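Long-range contacts in mevalonate 3-kinase (Thermoplasma acidophilum, PDB 4RKS), which transfers a phosphate from ATP to (R)-mevalonate, giving mevalonate 3-phosphate in an alternative mevalonate pathway to isoprenoids: residues S126-A131 and A161-F166; S27-T32 and G329-R334; I246-Q251 and D286-Y291; E252-Y257 and A290-G295. All blocks are in the same frame, centred on the assembly; numbering follows the deposited sequence.

In the fold
Contact 1 is the innermost, its centre about 6 Å from that of the chain; small side chains bring two helices together there. Contact 2 lies about 8 Å from it, centre to centre, and is only partly buried: it pairs two strands through main-chain bonds, with aromatic residues toward the surface. The two touch through Ser164 and Tyr30. Contacts 3 and 4 share helix 243-262 and strand 289-292, with Ala290 and Tyr291 in both. Contact 3, partly buried, relies on polar side-chain bonds, whereas buried contact 4 depends mainly on close packing and one weak bond. Contacts 1 and 4 approach the same mevalonate from the N- and C-terminal domains respectively, their nearest atoms about 6 Å apart.

Contact 1 (S126-A131 and A161-F166); sequences SSDAGA and AGRSLF. With MEV ((R)-mevalonate), chain C.
Ala131 and Ala161 meet methyl to methyl, CB to CB at 3.6 Å, in the tight half of this contact. Farther along the interface, Ser164 turns its hydroxyl over the backbone of the other helix: OG is anti to its own N (chi1 178°) and reaches 3.5 Å from Ala129 CA. That buried OG is satisfied by a hydrogen bond to Tyr30 O, a bond that ties helix 161-166 to strand 24-34. Packing is looser around partly exposed Asp128. Its OD1 stands 3.6 Å from Ala161 N and has a weak bond from Ser160 N, while OD2 is 4.5 Å from Arg163 NH1 and well out of the guanidinium plane, an electrostatic neighbour and no salt bridge. Arg163 extends from CG to NE past this carboxylate and presents its edge to mevalonate: NH1 donates to O3 at 2.9 Å, nearly straight at 173°, and NH2 to O4 at a short 2.5 Å. A leucine here would probably leave the mevalonate carboxylate without these two donors. Ser127 OG caps helix 128-141 by accepting from Gly130 N at 3.1 Å; with Ser126 it belongs to the ATP-binding loop, the glycine- and serine-rich turn before a helix characteristic of GHMP kinases.

Contact 2 (S27-T32 and G329-R334); sequences STAYPT and GGAWHR
Thr28 and Trp332 are joined first by main-chain bonds: Thr28 N donates to Trp332 O at 2.9 Å, and Trp332 N returns a bond of the same length to Thr28 O, making an antiparallel hydrogen-bonded pair. Ser27 and His333 form the adjoining non-hydrogen-bonded pair, their CA atoms 4.1 Å apart. Thr28 O receives a CA-H...O contact from Ala331 CA at 3.3 Å. Among side chains, CG of Trp332 sits between the backbone N and the carbonyl carbon (chi1 53°), which lays the indole alongside Thr28. The resulting CH-pi contact places Thr28 CB over the face of the five-membered ring, 4.0 Å from its centroid. The polar edge of the indole is used separately: NE1 donates to Tyr30 OH at 3.1 Å, the oxygen close to the indole plane. The two rings meet rim to rim, planes 32° apart, not stacked. Ala29 CB and Ala331 CB pack at 3.6 Å, near helix 128-141. Two waters add links: one accepts from Tyr30 N and donates to Gly329 O, the other joins Thr28 OG1 to Arg334 NH2, weakly at the arginine. The pattern is a short antiparallel ladder joining strand 332-333 near the C-terminus to strand 24-34 near the N-terminus.

Contact 3 (I246-Q251 and D286-Y291); sequences IFDLAQ and DYWNAY
Gln251 and Tyr291 meet where helix 243-262 packs on strand 289-292, an alpha/beta layer contact of the C-terminal domain, the axes of the two short segments 39° apart. Extended beyond CG, with CG anti to the backbone N (chi1 174°), Gln251 runs across the tyrosine at about a right angle. Its amide is inclined 35° to the ring, and OE1 accepts from Tyr291 N at 2.9 Å. A leucine in its place would probably leave that strand N-H without this acceptor. One helical turn before Gln251, Phe247 and Asp248 both meet Trp288. Asp248 crosses Trp288 obliquely, but its OD1 sits at the indole edge, near the ring plane, where NE1 donates at 3.0 Å on the syn side. Farther round the rim, CH2 comes 3.7 Å from Phe247 CB, these side chains crossing at about a right angle. Ala290 CB lies between, 3.7 Å from Phe247 O. Tyr291 O, buried without a hydrogen-bond partner, is approached by Gln251 CA at 3.3 Å in a CA-H...O contact.

Contact 4 (E252-Y257 and A290-G295); sequences EDTEEY and AYIVTG. With MEV ((R)-mevalonate), chain C.
Behind one wall of the mevalonate pocket, Thr254 of helix 243-262 meets Ile292 and Val293. Thr254 points toward the strand and sets both branches against the Ile292-Val293 link. OG1, anti to its own carbonyl carbon, accepts a weak bond from Val293 N at 3.5 Å and 153°; its stronger partner is Ala250 O, one turn back in the helix. The methyl CG2, anti to the backbone N, lies 3.4 Å from Val293 N and also comes near Tyr291 CE2, at 4.0 Å. Beyond that ring, Glu255 runs across Tyr291 at about a right angle, carboxylate and ring planes 65° apart, and its OE2 stands 3.1 Å from Tyr291 OH. This is helix-on-strand packing in the C-terminal domain of a GHMP kinase, the axes of the two short segments 42° apart, and the chain beyond, Thr294 and Gly295, leads to substrate. There Tyr257 presents its ring edge to Thr294 O, 4.4 Å from CE2. Its hydroxyl, weakly bonded to Leu38 O, lies 3.6 Å from mevalonate C6. Gly295 N approaches the same methyl at 3.7 Å, and Thr294 CB lies 3.8 Å from mevalonate O7.

Contact 1 (S126-A131 and A161-F166)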
loop_
_atom_site.group_PDB
_atom_site.type_symbol
_atom_site.label_atom_id
_atom_site.label_comp_id
_atom_site.label_asym_id
_atom_site.label_seq_id
_atom_site.Cartn_x
_atom_site.Cartn_y
_atom_site.Cartn_z
ATOM N N SER A 126 5.174 -0.876 11.269
ATOM C CA SER A 126 4.928 -1.773 10.138
ATOM C C SER A 126 4.025 -1.132 9.092
ATOM O O SER A 126 3.138 -0.349 9.439
ATOM C CB SER A 126 4.297 -3.077 10.621
ATOM O OG SER A 126 5.251 -4.114 10.646
ATOM N N SER A 127 4.251 -1.477 7.821
ATOM C CA SER A 127 3.437 -0.987 6.702
ATOM C C SER A 127 3.632 -1.887 5.487
ATOM O O SER A 127 4.455 -2.807 5.524
ATOM C CB SER A 127 3.809 0.456 6.350
ATOM O OG SER A 127 5.120 0.522 5.804
ATOM N N ASP A 128 2.894 -1.616 4.412
ATOM C CA ASP A 128 3.122 -2.295 3.130
ATOM C C ASP A 128 4.568 -2.130 2.654
ATOM O O ASP A 128 5.201 -3.099 2.240
ATOM C CB ASP A 128 2.175 -1.768 2.045
ATOM C CG ASP A 128 0.751 -2.295 2.186
ATOM O OD1 ASP A 128 0.541 -3.324 2.871
ATOM O OD2 ASP A 128 -0.162 -1.684 1.587
ATOM N N ALA A 129 5.068 -0.896 2.692
ATOM C CA ALA A 129 6.449 -0.591 2.319
ATOM C C ALA A 129 7.453 -1.331 3.204
ATOM O O ALA A 129 8.494 -1.782 2.732
ATOM C CB ALA A 129 6.705 0.933 2.391
ATOM N N GLY A 130 7.151 -1.439 4.491
ATOM C CA GLY A 130 8.035 -2.141 5.401
ATOM C C GLY A 130 8.116 -3.605 5.009
ATOM O O GLY A 130 9.207 -4.179 4.925
ATOM N N ALA A 131 6.952 -4.200 4.756
ATOM C CA ALA A 131 6.866 -5.595 4.356
ATOM C C ALA A 131 7.622 -5.841 3.053
ATOM O O ALA A 131 8.477 -6.717 2.983
ATOM C CB ALA A 131 5.409 -6.016 4.203
ATOM N N ALA A 161 1.436 -6.149 0.817
ATOM C CA ALA A 161 2.870 -6.048 0.581
ATOM C C ALA A 161 3.200 -6.056 -0.916
ATOM O O ALA A 161 4.155 -5.404 -1.358
ATOM C CB ALA A 161 3.601 -7.183 1.286
ATOM N N GLY A 162 2.408 -6.791 -1.689
ATOM C CA GLY A 162 2.674 -6.958 -3.112
ATOM C C GLY A 162 2.603 -5.669 -3.921
ATOM O O GLY A 162 3.272 -5.537 -4.947
ATOM N N ARG A 163 1.775 -4.726 -3.476
ATOM C CA ARG A 163 1.653 -3.439 -4.150
ATOM C C ARG A 163 3.010 -2.753 -4.155
ATOM O O ARG A 163 3.454 -2.207 -5.158
ATOM C CB ARG A 163 0.620 -2.544 -3.451
ATOM C CG ARG A 163 -0.830 -2.953 -3.587
ATOM C CD ARG A 163 -1.693 -2.113 -2.610
ATOM N NE ARG A 163 -3.116 -2.415 -2.706
ATOM C CZ ARG A 163 -4.063 -1.845 -1.957
ATOM N NH1 ARG A 163 -3.743 -0.941 -1.039
ATOM N NH2 ARG A 163 -5.334 -2.184 -2.126
ATOM N N SER A 164 3.665 -2.789 -3.005
ATOM C CA SER A 164 4.919 -2.097 -2.844
ATOM C C SER A 164 6.088 -2.929 -3.377
ATOM O O SER A 164 7.089 -2.374 -3.803
ATOM C CB SER A 164 5.130 -1.736 -1.372
ATOM O OG SER A 164 6.377 -1.098 -1.191
ATOM N N LEU A 165 5.961 -4.255 -3.362
ATOM C CA LEU A 165 7.041 -5.103 -3.860
ATOM C C LEU A 165 7.259 -4.881 -5.362
ATOM O O LEU A 165 8.384 -4.719 -5.816
ATOM C CB LEU A 165 6.750 -6.586 -3.567
ATOM C CG LEU A 165 7.854 -7.575 -3.960
ATOM C CD1 LEU A 165 9.160 -7.254 -3.261
ATOM C CD2 LEU A 165 7.432 -9.023 -3.681
ATOM N N PHE A 166 6.177 -4.843 -6.131
ATOM C CA PHE A 166 6.301 -4.800 -7.584
ATOM C C PHE A 166 6.239 -3.385 -8.161
ATOM O O PHE A 166 6.853 -3.090 -9.192
ATOM C CB PHE A 166 5.232 -5.680 -8.214
ATOM C CG PHE A 166 5.489 -7.145 -8.015
ATOM C CD1 PHE A 166 6.384 -7.818 -8.830
ATOM C CD2 PHE A 166 4.860 -7.834 -7.002
ATOM C CE1 PHE A 166 6.640 -9.171 -8.645
ATOM C CE2 PHE A 166 5.108 -9.199 -6.806
ATOM C CZ PHE A 166 5.997 -9.858 -7.631
HETATM C C8 MEV C . -5.596 -2.470 2.785
HETATM O O8 MEV C . -5.164 -3.556 3.584
HETATM C C2 MEV C . -6.775 -1.823 3.478
HETATM C C3 MEV C . -7.197 -0.446 2.993
HETATM O O7 MEV C . -6.119 0.448 2.888
HETATM C C4 MEV C . -7.887 -0.531 1.641
HETATM C C5 MEV C . -6.923 -0.557 0.469
HETATM O O3 MEV C . -5.958 0.261 0.386
HETATM O O4 MEV C . -7.074 -1.424 -0.424
HETATM C C6 MEV C . -8.167 0.094 4.020
#

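Contact 2 (S27-T32 and G329-R334)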
loop_
_atom_site.group_PDB
_atom_site.type_symbol
_atom_site.label_atom_id
_atom_site.label_comp_id
_atom_site.label_asym_id
_atom_site.label_seq_id
_atom_site.Cartn_x
_atom_site.Cartn_y
_atom_site.Cartn_z
ATOM N N SER A 27 17.608 -2.050 2.343
ATOM C CA SER A 27 16.629 -1.994 1.254
ATOM C C SER A 27 15.678 -0.827 1.462
ATOM O O SER A 27 15.686 -0.211 2.520
ATOM C CB SER A 27 15.853 -3.307 1.156
ATOM O OG SER A 27 15.218 -3.603 2.386
ATOM N N THR A 28 14.856 -0.541 0.453
ATOM C CA THR A 28 13.932 0.602 0.459
ATOM C C THR A 28 12.638 0.222 -0.288
ATOM O O THR A 28 12.707 -0.375 -1.344
ATOM C CB THR A 28 14.580 1.854 -0.223
ATOM O OG1 THR A 28 15.746 2.254 0.507
ATOM C CG2 THR A 28 13.590 3.053 -0.313
ATOM N N ALA A 29 11.469 0.554 0.251
ATOM C CA ALA A 29 10.230 0.440 -0.534
ATOM C C ALA A 29 9.350 1.670 -0.307
ATOM O O ALA A 29 9.624 2.487 0.594
ATOM C CB ALA A 29 9.479 -0.839 -0.190
ATOM N N TYR A 30 8.294 1.795 -1.113
ATOM C CA TYR A 30 7.406 2.961 -1.098
ATOM C C TYR A 30 6.002 2.575 -0.662
ATOM O O TYR A 30 5.546 1.473 -0.969
ATOM C CB TYR A 30 7.394 3.622 -2.498
ATOM C CG TYR A 30 8.798 3.981 -2.885
ATOM C CD1 TYR A 30 9.430 5.069 -2.292
ATOM C CD2 TYR A 30 9.526 3.191 -3.763
ATOM C CE1 TYR A 30 10.725 5.387 -2.597
ATOM C CE2 TYR A 30 10.843 3.494 -4.074
ATOM C CZ TYR A 30 11.432 4.600 -3.480
ATOM O OH TYR A 30 12.729 4.926 -3.756
ATOM N N PRO A 31 5.309 3.487 0.045
ATOM C CA PRO A 31 3.945 3.230 0.511
ATOM C C PRO A 31 2.951 3.135 -0.636
ATOM O O PRO A 31 3.260 3.396 -1.803
ATOM C CB PRO A 31 3.645 4.437 1.415
ATOM C CG PRO A 31 4.471 5.542 0.808
ATOM C CD PRO A 31 5.748 4.866 0.351
ATOM N N THR A 32 1.738 2.707 -0.313
ATOM C CA THR A 32 0.787 2.397 -1.360
ATOM C C THR A 32 -0.588 3.016 -1.100
ATOM O O THR A 32 -0.915 3.402 0.032
ATOM C CB THR A 32 0.635 0.861 -1.536
ATOM O OG1 THR A 32 0.033 0.304 -0.370
ATOM C CG2 THR A 32 1.993 0.210 -1.734
ATOM N N GLY A 329 8.005 3.131 -8.448
ATOM C CA GLY A 329 8.284 1.720 -8.725
ATOM C C GLY A 329 8.346 0.835 -7.481
ATOM O O GLY A 329 7.921 1.246 -6.397
ATOM N N GLY A 330 8.898 -0.374 -7.630
ATOM C CA GLY A 330 8.891 -1.371 -6.560
ATOM C C GLY A 330 10.066 -1.293 -5.589
ATOM O O GLY A 330 10.916 -0.419 -5.707
ATOM N N ALA A 331 10.091 -2.196 -4.607
ATOM C CA ALA A 331 11.121 -2.203 -3.566
ATOM C C ALA A 331 12.491 -2.500 -4.155
ATOM O O ALA A 331 12.590 -3.162 -5.191
ATOM C CB ALA A 331 10.771 -3.237 -2.497
ATOM N N TRP A 332 13.559 -2.025 -3.514
ATOM C CA TRP A 332 14.895 -2.264 -4.077
ATOM C C TRP A 332 15.960 -2.410 -3.001
ATOM O O TRP A 332 15.798 -1.943 -1.886
ATOM C CB TRP A 332 15.280 -1.147 -5.068
ATOM C CG TRP A 332 15.169 0.266 -4.520
ATOM C CD1 TRP A 332 14.040 1.032 -4.442
ATOM C CD2 TRP A 332 16.238 1.077 -4.019
ATOM N NE1 TRP A 332 14.342 2.271 -3.909
ATOM C CE2 TRP A 332 15.687 2.322 -3.651
ATOM C CE3 TRP A 332 17.614 0.871 -3.856
ATOM C CZ2 TRP A 332 16.459 3.352 -3.106
ATOM C CZ3 TRP A 332 18.379 1.895 -3.331
ATOM C CH2 TRP A 332 17.797 3.121 -2.956
ATOM N N HIS A 333 17.059 -3.068 -3.333
ATOM C CA HIS A 333 18.064 -3.327 -2.314
ATOM C C HIS A 333 19.392 -2.635 -2.596
ATOM O O HIS A 333 19.693 -2.234 -3.734
ATOM C CB HIS A 333 18.284 -4.845 -2.166
ATOM C CG HIS A 333 19.094 -5.447 -3.271
ATOM N ND1 HIS A 333 20.467 -5.557 -3.215
ATOM C CD2 HIS A 333 18.724 -5.972 -4.463
ATOM C CE1 HIS A 333 20.909 -6.110 -4.330
ATOM N NE2 HIS A 333 19.872 -6.366 -5.107
ATOM N N ARG A 334 20.192 -2.492 -1.545
ATOM C CA ARG A 334 21.570 -2.022 -1.678
ATOM C C ARG A 334 22.521 -3.211 -1.634
ATOM O O ARG A 334 22.148 -4.291 -1.169
ATOM C CB ARG A 334 21.907 -1.030 -0.564
ATOM C CG ARG A 334 21.037 0.210 -0.578
ATOM C CD ARG A 334 21.171 0.969 0.730
ATOM N NE ARG A 334 20.249 2.095 0.804
ATOM C CZ ARG A 334 20.444 3.255 0.182
ATOM N NH1 ARG A 334 21.526 3.433 -0.566
ATOM N NH2 ARG A 334 19.558 4.231 0.305
HETATM O O HOH W 1 16.788 4.725 0.417
HETATM O O HOH W 2 7.843 0.406 -3.643
#

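Contact 3 (I246-Q251 and D286-Y291)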
loop_
_atom_site.group_PDB
_atom_site.type_symbol
_atom_site.label_atom_id
_atom_site.label_comp_id
_atom_site.label_asym_id
_atom_site.label_seq_id
_atom_site.Cartn_x
_atom_site.Cartn_y
_atom_site.Cartn_z
ATOM N N ILE A 246 -9.095 4.591 -15.275
ATOM C CA ILE A 246 -8.673 3.852 -14.100
ATOM C C ILE A 246 -9.000 4.649 -12.836
ATOM O O ILE A 246 -9.549 4.096 -11.881
ATOM C CB ILE A 246 -7.161 3.503 -14.191
ATOM C CG1 ILE A 246 -6.955 2.392 -15.232
ATOM C CG2 ILE A 246 -6.609 3.030 -12.856
ATOM C CD1 ILE A 246 -5.492 2.254 -15.711
ATOM N N PHE A 247 -8.718 5.951 -12.841
ATOM C CA PHE A 247 -8.938 6.743 -11.628
ATOM C C PHE A 247 -10.415 7.057 -11.420
ATOM O O PHE A 247 -10.897 7.012 -10.284
ATOM C CB PHE A 247 -8.126 8.032 -11.648
ATOM C CG PHE A 247 -6.678 7.846 -11.248
ATOM C CD1 PHE A 247 -6.353 7.384 -9.985
ATOM C CD2 PHE A 247 -5.647 8.164 -12.128
ATOM C CE1 PHE A 247 -5.030 7.225 -9.607
ATOM C CE2 PHE A 247 -4.306 8.004 -11.749
ATOM C CZ PHE A 247 -4.009 7.536 -10.488
ATOM N N ASP A 248 -11.137 7.343 -12.504
ATOM C CA ASP A 248 -12.601 7.439 -12.436
ATOM C C ASP A 248 -13.213 6.216 -11.754
ATOM O O ASP A 248 -14.101 6.342 -10.915
ATOM C CB ASP A 248 -13.221 7.564 -13.826
ATOM C CG ASP A 248 -12.982 8.912 -14.470
ATOM O OD1 ASP A 248 -12.527 9.855 -13.788
ATOM O OD2 ASP A 248 -13.267 9.021 -15.682
ATOM N N LEU A 249 -12.747 5.027 -12.137
ATOM C CA LEU A 249 -13.257 3.788 -11.557
ATOM C C LEU A 249 -12.854 3.645 -10.082
ATOM O O LEU A 249 -13.651 3.184 -9.266
ATOM C CB LEU A 249 -12.769 2.586 -12.367
ATOM C CG LEU A 249 -13.244 1.172 -12.014
ATOM C CD1 LEU A 249 -13.143 0.275 -13.218
ATOM C CD2 LEU A 249 -12.380 0.574 -10.910
ATOM N N ALA A 250 -11.626 4.035 -9.753
ATOM C CA ALA A 250 -11.160 4.035 -8.376
ATOM C C ALA A 250 -12.077 4.878 -7.489
ATOM O O ALA A 250 -12.351 4.499 -6.355
ATOM C CB ALA A 250 -9.741 4.545 -8.295
ATOM N N GLN A 251 -12.549 6.012 -8.005
ATOM C CA GLN A 251 -13.475 6.857 -7.250
ATOM C C GLN A 251 -14.825 6.159 -7.059
ATOM O O GLN A 251 -15.415 6.238 -5.985
ATOM C CB GLN A 251 -13.680 8.220 -7.936
ATOM C CG GLN A 251 -14.752 9.071 -7.250
ATOM C CD GLN A 251 -14.818 10.501 -7.770
ATOM O OE1 GLN A 251 -13.794 11.159 -7.961
ATOM N NE2 GLN A 251 -16.030 10.990 -7.980
ATOM N N ASP A 286 -14.633 22.010 -14.411
ATOM C CA ASP A 286 -13.631 22.935 -14.935
ATOM C C ASP A 286 -12.400 22.185 -15.480
ATOM O O ASP A 286 -11.990 22.389 -16.628
ATOM C CB ASP A 286 -13.238 23.934 -13.832
ATOM C CG ASP A 286 -12.202 24.957 -14.285
ATOM O OD1 ASP A 286 -11.986 25.109 -15.499
ATOM O OD2 ASP A 286 -11.603 25.614 -13.411
ATOM N N TYR A 287 -11.809 21.322 -14.657
ATOM C CA TYR A 287 -10.754 20.442 -15.132
ATOM C C TYR A 287 -10.881 19.071 -14.472
ATOM O O TYR A 287 -11.482 18.944 -13.412
ATOM C CB TYR A 287 -9.373 21.052 -14.885
ATOM C CG TYR A 287 -9.008 21.370 -13.443
ATOM C CD1 TYR A 287 -9.355 22.590 -12.868
ATOM C CD2 TYR A 287 -8.277 20.464 -12.672
ATOM C CE1 TYR A 287 -9.003 22.890 -11.558
ATOM C CE2 TYR A 287 -7.922 20.753 -11.366
ATOM C CZ TYR A 287 -8.289 21.966 -10.811
ATOM O OH TYR A 287 -7.932 22.250 -9.509
ATOM N N TRP A 288 -10.333 18.043 -15.111
ATOM C CA TRP A 288 -10.520 16.679 -14.631
ATOM C C TRP A 288 -9.873 16.431 -13.270
ATOM O O TRP A 288 -8.743 16.856 -13.000
ATOM C CB TRP A 288 -9.969 15.670 -15.636
ATOM C CG TRP A 288 -10.128 14.236 -15.182
ATOM C CD1 TRP A 288 -11.228 13.433 -15.346
ATOM C CD2 TRP A 288 -9.157 13.446 -14.480
ATOM N NE1 TRP A 288 -10.996 12.185 -14.788
ATOM C CE2 TRP A 288 -9.734 12.172 -14.253
ATOM C CE3 TRP A 288 -7.856 13.689 -14.021
ATOM C CZ2 TRP A 288 -9.046 11.150 -13.601
ATOM C CZ3 TRP A 288 -7.181 12.674 -13.367
ATOM C CH2 TRP A 288 -7.780 11.421 -13.156
ATOM N N ASN A 289 -10.608 15.746 -12.412
ATOM C CA ASN A 289 -10.017 15.112 -11.244
ATOM C C ASN A 289 -10.834 13.890 -10.887
ATOM O O ASN A 289 -11.948 13.712 -11.387
ATOM C CB ASN A 289 -9.940 16.064 -10.052
ATOM C CG ASN A 289 -11.288 16.294 -9.396
ATOM O OD1 ASN A 289 -11.810 15.430 -8.683
ATOM N ND2 ASN A 289 -11.863 17.466 -9.636
ATOM N N ALA A 290 -10.261 13.058 -10.023
ATOM C CA ALA A 290 -10.947 11.924 -9.407
ATOM C C ALA A 290 -10.300 11.700 -8.052
ATOM O O ALA A 290 -9.084 11.891 -7.916
ATOM C CB ALA A 290 -10.844 10.677 -10.271
ATOM N N TYR A 291 -11.081 11.296 -7.051
ATOM C CA TYR A 291 -10.512 11.105 -5.716
ATOM C C TYR A 291 -10.634 9.666 -5.217
ATOM O O TYR A 291 -11.483 8.918 -5.671
ATOM C CB TYR A 291 -11.178 12.041 -4.700
ATOM C CG TYR A 291 -12.531 11.556 -4.248
ATOM C CD1 TYR A 291 -13.679 11.903 -4.949
ATOM C CD2 TYR A 291 -12.665 10.755 -3.122
ATOM C CE1 TYR A 291 -14.915 11.457 -4.548
ATOM C CE2 TYR A 291 -13.898 10.305 -2.715
ATOM C CZ TYR A 291 -15.018 10.655 -3.430
ATOM O OH TYR A 291 -16.249 10.211 -3.022
HETATM O O HOH W 3 -13.445 12.287 -12.672
#

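Contact 4 (E252-Y257 and A290-G295)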
loop_
_atom_site.group_PDB
_atom_site.type_symbol
_atom_site.label_atom_id
_atom_site.label_comp_id
_atom_site.label_asym_id
_atom_site.label_seq_id
_atom_site.Cartn_x
_atom_site.Cartn_y
_atom_site.Cartn_z
ATOM N N GLU A 252 -15.310 5.473 -8.089
ATOM C CA GLU A 252 -16.562 4.718 -7.966
ATOM C C GLU A 252 -16.406 3.558 -6.986
ATOM O O GLU A 252 -17.299 3.295 -6.187
ATOM C CB GLU A 252 -17.025 4.194 -9.322
ATOM C CG GLU A 252 -17.350 5.296 -10.310
ATOM C CD GLU A 252 -17.982 4.774 -11.586
ATOM O OE1 GLU A 252 -18.992 4.043 -11.494
ATOM O OE2 GLU A 252 -17.465 5.096 -12.681
ATOM N N ASP A 253 -15.264 2.876 -7.051
ATOM C CA ASP A 253 -14.949 1.820 -6.091
ATOM C C ASP A 253 -14.897 2.370 -4.671
ATOM O O ASP A 253 -15.425 1.762 -3.746
ATOM C CB ASP A 253 -13.619 1.147 -6.431
ATOM C CG ASP A 253 -13.457 -0.204 -5.738
ATOM O OD1 ASP A 253 -14.048 -1.185 -6.238
ATOM O OD2 ASP A 253 -12.753 -0.279 -4.701
ATOM N N THR A 254 -14.254 3.525 -4.512
ATOM C CA THR A 254 -14.149 4.205 -3.220
ATOM C C THR A 254 -15.539 4.467 -2.630
ATOM O O THR A 254 -15.774 4.236 -1.445
ATOM C CB THR A 254 -13.374 5.547 -3.346
ATOM O OG1 THR A 254 -11.979 5.286 -3.529
ATOM C CG2 THR A 254 -13.547 6.405 -2.111
ATOM N N GLU A 255 -16.460 4.937 -3.458
ATOM C CA GLU A 255 -17.798 5.279 -2.977
ATOM C C GLU A 255 -18.613 4.036 -2.566
ATOM O O GLU A 255 -19.297 4.044 -1.542
ATOM C CB GLU A 255 -18.525 6.112 -4.046
ATOM C CG GLU A 255 -17.818 7.471 -4.266
ATOM C CD GLU A 255 -18.346 8.297 -5.443
ATOM O OE1 GLU A 255 -18.882 7.724 -6.415
ATOM O OE2 GLU A 255 -18.197 9.539 -5.397
ATOM N N GLU A 256 -18.541 2.974 -3.357
ATOM C CA GLU A 256 -19.166 1.695 -2.995
ATOM C C GLU A 256 -18.599 1.124 -1.688
ATOM O O GLU A 256 -19.335 0.698 -0.798
ATOM C CB GLU A 256 -18.971 0.685 -4.122
ATOM C CG GLU A 256 -19.381 -0.737 -3.766
ATOM C CD GLU A 256 -19.112 -1.712 -4.897
ATOM O OE1 GLU A 256 -18.950 -1.262 -6.051
ATOM O OE2 GLU A 256 -19.061 -2.928 -4.634
ATOM N N TYR A 257 -17.274 1.109 -1.592
ATOM C CA TYR A 257 -16.575 0.584 -0.426
ATOM C C TYR A 257 -16.974 1.313 0.846
ATOM O O TYR A 257 -17.281 0.691 1.864
ATOM C CB TYR A 257 -15.074 0.698 -0.673
ATOM C CG TYR A 257 -14.128 0.155 0.367
ATOM C CD1 TYR A 257 -13.907 -1.218 0.500
ATOM C CD2 TYR A 257 -13.383 1.016 1.149
ATOM C CE1 TYR A 257 -12.996 -1.707 1.410
ATOM C CE2 TYR A 257 -12.468 0.539 2.062
ATOM C CZ TYR A 257 -12.277 -0.817 2.191
ATOM O OH TYR A 257 -11.356 -1.261 3.102
ATOM N N ALA A 290 -10.261 13.058 -10.023
ATOM C CA ALA A 290 -10.947 11.924 -9.407
ATOM C C ALA A 290 -10.300 11.700 -8.052
ATOM O O ALA A 290 -9.084 11.891 -7.916
ATOM C CB ALA A 290 -10.844 10.677 -10.271
ATOM N N TYR A 291 -11.081 11.296 -7.051
ATOM C CA TYR A 291 -10.512 11.105 -5.716
ATOM C C TYR A 291 -10.634 9.666 -5.217
ATOM O O TYR A 291 -11.483 8.918 -5.671
ATOM C CB TYR A 291 -11.178 12.041 -4.700
ATOM C CG TYR A 291 -12.531 11.556 -4.248
ATOM C CD1 TYR A 291 -13.679 11.903 -4.949
ATOM C CD2 TYR A 291 -12.665 10.755 -3.122
ATOM C CE1 TYR A 291 -14.915 11.457 -4.548
ATOM C CE2 TYR A 291 -13.898 10.305 -2.715
ATOM C CZ TYR A 291 -15.018 10.655 -3.430
ATOM O OH TYR A 291 -16.249 10.211 -3.022
ATOM N N ILE A 292 -9.782 9.323 -4.250
ATOM C CA ILE A 292 -9.775 8.028 -3.564
ATOM C C ILE A 292 -9.714 8.256 -2.046
ATOM O O ILE A 292 -9.016 9.157 -1.590
ATOM C CB ILE A 292 -8.563 7.162 -3.999
ATOM C CG1 ILE A 292 -8.656 6.788 -5.479
ATOM C CG2 ILE A 292 -8.422 5.891 -3.125
ATOM C CD1 ILE A 292 -7.359 6.241 -6.038
ATOM N N VAL A 293 -10.448 7.454 -1.273
ATOM C CA VAL A 293 -10.272 7.401 0.178
ATOM C C VAL A 293 -10.035 5.944 0.566
ATOM O O VAL A 293 -10.841 5.090 0.215
ATOM C CB VAL A 293 -11.511 7.944 0.942
ATOM C CG1 VAL A 293 -11.309 7.840 2.449
ATOM C CG2 VAL A 293 -11.836 9.385 0.510
ATOM N N THR A 294 -8.942 5.648 1.267
ATOM C CA THR A 294 -8.687 4.261 1.673
ATOM C C THR A 294 -9.161 4.055 3.117
ATOM O O THR A 294 -10.345 4.160 3.383
ATOM C CB THR A 294 -7.186 3.872 1.508
ATOM O OG1 THR A 294 -6.354 4.725 2.313
ATOM C CG2 THR A 294 -6.766 4.016 0.049
ATOM N N GLY A 295 -8.257 3.780 4.051
ATOM C CA GLY A 295 -8.675 3.524 5.425
ATOM C C GLY A 295 -8.406 4.675 6.384
ATOM O O GLY A 295 -9.025 4.775 7.432
HETATM C C8 MEV C . -5.596 -2.470 2.785
HETATM O O8 MEV C . -5.164 -3.556 3.584
HETATM C C2 MEV C . -6.775 -1.823 3.478
HETATM C C3 MEV C . -7.197 -0.446 2.993
HETATM O O7 MEV C . -6.119 0.448 2.888
HETATM C C4 MEV C . -7.887 -0.531 1.641
HETATM C C5 MEV C . -6.923 -0.557 0.469
HETATM O O3 MEV C . -5.958 0.261 0.386
HETATM O O4 MEV C . -7.074 -1.424 -0.424
HETATM C C6 MEV C . -8.167 0.094 4.020
#